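Local coordinates for EvdO1 (Micromonospora carbonacea, PDB 4XBZ), which probably acts as a metal-dependent oxygenase of the phytanoyl-CoA dioxygenase family, carrying out an oxidative cyclization in orthosomycin antibiotic biosynthesis, at residues A70-A75 / R255-E260; R129-L134 / R177-G182. All coordinates share one frame; numbering follows the deposited sequence.

Overall arrangement
Both contacts are buried, and both lay a helix against the large mixed sheet of the double-stranded beta-helix fold, on strands that are neighbours within it: 256-263 in contact 1 and 179-184 in contact 2. Their centres lie about 17 Å apart, and the strands join directly where Ala181 N meets Phe259 O at 2.7 Å, a probable hydrogen bond. The chemistry differs with place. Contact 1, at the start of its strand, pairs an aliphatic touch with an arginine bound to a helix carbonyl. Contact 2 is carried by aliphatic side chains and a methionine methyl, while its polar side chains turn to other partners, some of them in the second subunit.

Contact 1. Residues A70-A75 / R255-E260; sequences ADVQEA and RVIYFE
Arg255 reaches from just before strand 256-263 to helix 66-86, where its guanidinium meets Gln73, and two residues along the chain Ile257 touches Val72 of the same helix. The arginine leaves the backbone with its CA-CB bond directed toward the helix. CB, CG and CD span the gap without touching segment 70-75, and a bend at the third torsion turns the head group to the helix backbone. NE forms a salt bridge with Asp186. From the far end, NH1 donates to the backbone carbonyl of Gln73, with NH1 2.9 Å from Gln73 O. The N-H...O angle of 144° makes this a bent bond; it lies in the carbonyl plane on a lone pair, and the oxygen sits near the guanidinium edge, 18° out of its plane. NH2 packs against the aliphatic part of the glutamine, 3.6 Å from Gln73 CG and 3.9 Å from Gln73 CB. The two side chains cross at about a right angle, yet amide and guanidinium planes are only 15° apart. The amide itself is engaged next door, Gln73 NE2 donating to Leu185 O.

The apolar half is a single methyl-to-methyl touch, Val72 CG1 to Ile257 CD1 at 3.6 Å. Ile257 extends CD1 at the end of its longer branch. Leu121 and Ile118 of helix 116-121 pack on Val72 and Ile257 respectively.

Arg255 thus links three elements: the helix through Gln73 O, Leu185, just past the end of strand 179-184, through backbone hydrogen bonding, and Asp186 next to it. The nearby carboxylate probably offsets the charge of this buried arginine, while NH1 adds a side-chain bond to a carbonyl within the helix.

Contact 2. Residues R129-L134 / R177-G182; sequences RIMEQL and RVIDAG
A purely apolar helix-on-sheet contact joins Met131 and Leu134, in the last turn of helix 125-134, to Ile179 at the beginning of strand 179-184, one of the inner strands of the large sheet. Ile179 is the residue both helix side chains meet, and it divides its two branches between them. Its CA-CB bond points toward the helix. With CG1 anti to the carbonyl carbon (chi1 -55°), the longer branch carries CD1 to Leu134, where it lies 3.7 Å from Leu134 CB. The shorter branch faces the methionine: Ile179 CG2 is 4.1 Å from Met131 CE, a looser methyl-to-methyl approach in which the side chains cross obliquely. Met131 is bent at its second and third torsions (chi2 -59°, chi3 93°), which brings its terminal methyl closer to the strand than its CB direction suggests.

At the end of the helix the backbones draw together, the CA atoms of Leu134 and Arg177 lying 6.4 Å apart. The CA-CB bond of Arg177 nevertheless points away from the helix, and its NH1 is hydrogen-bonded to Val172 O of its own chain and to Gly171 O of the second subunit. Leu134 O is bound by Arg53 NH1, so the carbonyl at this helix end has a partner.

Other side chains extend the cluster. Phe52 of helix 46-55 packs on both Leu134 and Ile179, Val49 adds to Leu134, and Met131 also rests on Leu237 and Tyr261, from the strands that flank 179-184 in the sheet. Helix 125-134 therefore packs across three adjacent strands, with helix 46-55 beside it.

Contact 1. Residues A70-A75 / R255-E260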
# COMPACT_ATOMS: atom_id res chain seq x y z
N ALA A 70 -24.76 -11.25 13.33
CA ALA A 70 -25.52 -11.51 14.55
C ALA A 70 -24.60 -12.03 15.66
O ALA A 70 -24.68 -11.55 16.79
CB ALA A 70 -26.64 -12.51 14.27
N ASP A 71 -23.71 -12.97 15.36
CA ASP A 71 -22.81 -13.49 16.40
C ASP A 71 -22.00 -12.35 17.00
O ASP A 71 -21.76 -12.31 18.21
CB ASP A 71 -21.87 -14.57 15.85
CG ASP A 71 -22.61 -15.73 15.20
OD1 ASP A 71 -23.82 -15.87 15.41
OD2 ASP A 71 -21.96 -16.50 14.45
N VAL A 72 -21.58 -11.41 16.15
CA VAL A 72 -20.72 -10.32 16.59
C VAL A 72 -21.53 -9.24 17.32
O VAL A 72 -21.07 -8.65 18.30
CB VAL A 72 -19.95 -9.74 15.38
CG1 VAL A 72 -19.33 -8.42 15.74
CG2 VAL A 72 -18.85 -10.71 14.95
N GLN A 73 -22.75 -9.00 16.84
CA GLN A 73 -23.66 -8.09 17.53
C GLN A 73 -23.94 -8.54 18.97
O GLN A 73 -24.03 -7.70 19.86
CB GLN A 73 -24.99 -7.97 16.77
CG GLN A 73 -24.96 -6.97 15.64
CD GLN A 73 -26.09 -7.17 14.64
OE1 GLN A 73 -26.62 -8.28 14.49
NE2 GLN A 73 -26.48 -6.09 13.95
N GLU A 74 -24.07 -9.85 19.18
CA GLU A 74 -24.43 -10.38 20.49
C GLU A 74 -23.22 -10.38 21.41
O GLU A 74 -23.36 -10.19 22.62
CB GLU A 74 -25.01 -11.80 20.37
CG GLU A 74 -25.15 -12.57 21.71
CD GLU A 74 -26.01 -11.86 22.77
OE1 GLU A 74 -26.99 -11.15 22.41
OE2 GLU A 74 -25.71 -12.02 23.97
N ALA A 75 -22.04 -10.57 20.83
CA ALA A 75 -20.81 -10.47 21.60
C ALA A 75 -20.59 -9.01 22.03
O ALA A 75 -20.13 -8.75 23.14
CB ALA A 75 -19.62 -10.99 20.79
N ARG A 255 -22.51 1.04 17.70
CA ARG A 255 -21.34 0.26 18.09
C ARG A 255 -20.46 -0.04 16.87
O ARG A 255 -20.94 -0.54 15.84
CB ARG A 255 -21.78 -1.04 18.77
CG ARG A 255 -22.75 -0.86 19.95
CD ARG A 255 -23.47 -2.16 20.27
NE ARG A 255 -24.29 -2.65 19.16
CZ ARG A 255 -24.70 -3.91 19.03
NH1 ARG A 255 -24.35 -4.81 19.95
NH2 ARG A 255 -25.43 -4.27 17.98
N VAL A 256 -19.17 0.25 17.00
CA VAL A 256 -18.19 -0.08 15.98
C VAL A 256 -16.98 -0.81 16.58
O VAL A 256 -16.40 -0.37 17.57
CB VAL A 256 -17.68 1.18 15.24
CG1 VAL A 256 -16.61 0.79 14.20
CG2 VAL A 256 -18.82 1.92 14.58
N ILE A 257 -16.62 -1.94 15.98
CA ILE A 257 -15.42 -2.68 16.34
C ILE A 257 -14.25 -2.23 15.46
O ILE A 257 -14.34 -2.34 14.23
CB ILE A 257 -15.62 -4.20 16.20
CG1 ILE A 257 -16.47 -4.73 17.35
CG2 ILE A 257 -14.30 -4.94 16.19
CD1 ILE A 257 -16.85 -6.19 17.17
N TYR A 258 -13.19 -1.71 16.08
CA TYR A 258 -12.03 -1.18 15.37
C TYR A 258 -10.81 -2.08 15.52
O TYR A 258 -10.35 -2.33 16.64
CB TYR A 258 -11.64 0.23 15.85
CG TYR A 258 -12.57 1.34 15.41
CD1 TYR A 258 -12.48 1.89 14.13
CD2 TYR A 258 -13.56 1.83 16.27
CE1 TYR A 258 -13.34 2.90 13.71
CE2 TYR A 258 -14.43 2.83 15.85
CZ TYR A 258 -14.32 3.37 14.57
OH TYR A 258 -15.19 4.37 14.17
N PHE A 259 -10.31 -2.53 14.38
CA PHE A 259 -9.00 -3.17 14.26
C PHE A 259 -8.01 -2.24 13.55
O PHE A 259 -8.23 -1.93 12.38
CB PHE A 259 -9.10 -4.46 13.45
CG PHE A 259 -9.99 -5.50 14.04
CD1 PHE A 259 -10.28 -5.53 15.40
CD2 PHE A 259 -10.51 -6.51 13.23
CE1 PHE A 259 -11.10 -6.52 15.92
CE2 PHE A 259 -11.33 -7.49 13.74
CZ PHE A 259 -11.62 -7.50 15.08
N GLU A 260 -6.93 -1.81 14.21
CA GLU A 260 -5.82 -1.16 13.48
C GLU A 260 -4.76 -2.16 13.01
O GLU A 260 -4.52 -3.19 13.65
CB GLU A 260 -5.12 -0.09 14.31
CG GLU A 260 -4.17 0.79 13.45
CD GLU A 260 -3.11 1.55 14.25
OE1 GLU A 260 -2.10 0.94 14.69
OE2 GLU A 260 -3.28 2.78 14.43

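Contact 2. Residues R129-L134 / R177-G182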
# COMPACT_ATOMS: atom_id res chain seq x y z
N ARG A 129 -7.26 -10.21 3.54
CA ARG A 129 -6.77 -10.12 2.16
C ARG A 129 -6.82 -8.70 1.64
O ARG A 129 -5.98 -8.31 0.82
CB ARG A 129 -7.54 -11.06 1.23
CG ARG A 129 -7.01 -12.49 1.29
CD ARG A 129 -7.38 -13.32 0.06
NE ARG A 129 -8.70 -13.95 0.18
CZ ARG A 129 -8.96 -15.00 0.95
NH1 ARG A 129 -8.01 -15.55 1.70
NH2 ARG A 129 -10.19 -15.51 0.98
N ILE A 130 -7.80 -7.92 2.11
CA ILE A 130 -7.85 -6.50 1.76
C ILE A 130 -6.71 -5.77 2.43
O ILE A 130 -5.98 -5.01 1.77
CB ILE A 130 -9.17 -5.84 2.19
CG1 ILE A 130 -10.34 -6.36 1.35
CG2 ILE A 130 -9.04 -4.32 2.06
CD1 ILE A 130 -11.69 -6.01 1.95
N MET A 131 -6.56 -5.98 3.75
CA MET A 131 -5.46 -5.41 4.52
C MET A 131 -4.11 -5.74 3.91
O MET A 131 -3.24 -4.88 3.82
CB MET A 131 -5.50 -5.89 5.98
CG MET A 131 -6.58 -5.21 6.84
SD MET A 131 -6.40 -3.40 6.93
CE MET A 131 -7.46 -2.89 5.60
N GLU A 132 -3.94 -6.98 3.48
CA GLU A 132 -2.68 -7.37 2.87
C GLU A 132 -2.38 -6.59 1.60
O GLU A 132 -1.22 -6.28 1.34
CB GLU A 132 -2.65 -8.86 2.55
CG GLU A 132 -1.22 -9.38 2.49
CD GLU A 132 -0.99 -10.37 1.37
OE1 GLU A 132 -1.74 -10.32 0.37
OE2 GLU A 132 -0.05 -11.19 1.50
N GLN A 133 -3.40 -6.26 0.81
CA GLN A 133 -3.19 -5.45 -0.38
C GLN A 133 -2.88 -4.00 -0.00
O GLN A 133 -2.12 -3.32 -0.70
CB GLN A 133 -4.41 -5.50 -1.32
CG GLN A 133 -4.41 -6.70 -2.26
CD GLN A 133 -3.10 -6.85 -3.06
OE1 GLN A 133 -2.81 -6.06 -3.97
NE2 GLN A 133 -2.33 -7.89 -2.74
N LEU A 134 -3.45 -3.54 1.11
CA LEU A 134 -3.33 -2.13 1.47
C LEU A 134 -2.15 -1.86 2.39
O LEU A 134 -1.38 -0.94 2.16
CB LEU A 134 -4.62 -1.65 2.12
CG LEU A 134 -5.87 -1.70 1.23
CD1 LEU A 134 -7.08 -1.11 1.95
CD2 LEU A 134 -5.63 -0.96 -0.07
N ARG A 177 -0.75 3.06 5.03
CA ARG A 177 -0.16 1.78 5.42
C ARG A 177 -0.52 1.47 6.87
O ARG A 177 -0.46 0.32 7.30
CB ARG A 177 1.36 1.81 5.20
CG ARG A 177 1.72 2.37 3.79
CD ARG A 177 3.16 2.85 3.71
NE ARG A 177 4.04 1.70 3.77
CZ ARG A 177 5.26 1.71 4.30
NH1 ARG A 177 5.77 2.82 4.81
NH2 ARG A 177 5.96 0.58 4.30
N VAL A 178 -0.89 2.51 7.61
CA VAL A 178 -1.43 2.37 8.95
C VAL A 178 -2.93 2.66 8.91
O VAL A 178 -3.36 3.77 8.61
CB VAL A 178 -0.74 3.32 9.95
CG1 VAL A 178 -1.33 3.14 11.34
CG2 VAL A 178 0.77 3.07 9.96
N ILE A 179 -3.72 1.64 9.19
CA ILE A 179 -5.13 1.65 8.84
C ILE A 179 -6.03 1.18 9.99
O ILE A 179 -5.76 0.16 10.64
CB ILE A 179 -5.39 0.77 7.60
CG1 ILE A 179 -4.50 1.20 6.43
CG2 ILE A 179 -6.88 0.78 7.22
CD1 ILE A 179 -4.73 0.40 5.16
N ASP A 180 -7.08 1.95 10.22
CA ASP A 180 -8.22 1.56 11.06
C ASP A 180 -9.30 0.85 10.25
O ASP A 180 -9.81 1.40 9.27
CB ASP A 180 -8.84 2.80 11.70
CG ASP A 180 -8.39 3.00 13.10
OD1 ASP A 180 -8.15 1.99 13.79
OD2 ASP A 180 -8.28 4.18 13.50
N ALA A 181 -9.65 -0.37 10.65
CA ALA A 181 -10.80 -1.04 10.06
C ALA A 181 -11.95 -0.97 11.06
O ALA A 181 -11.85 -1.51 12.17
CB ALA A 181 -10.49 -2.46 9.71
N GLY A 182 -13.02 -0.29 10.66
CA GLY A 182 -14.18 -0.10 11.51
C GLY A 182 -15.29 -0.99 11.02
O GLY A 182 -15.83 -0.78 9.94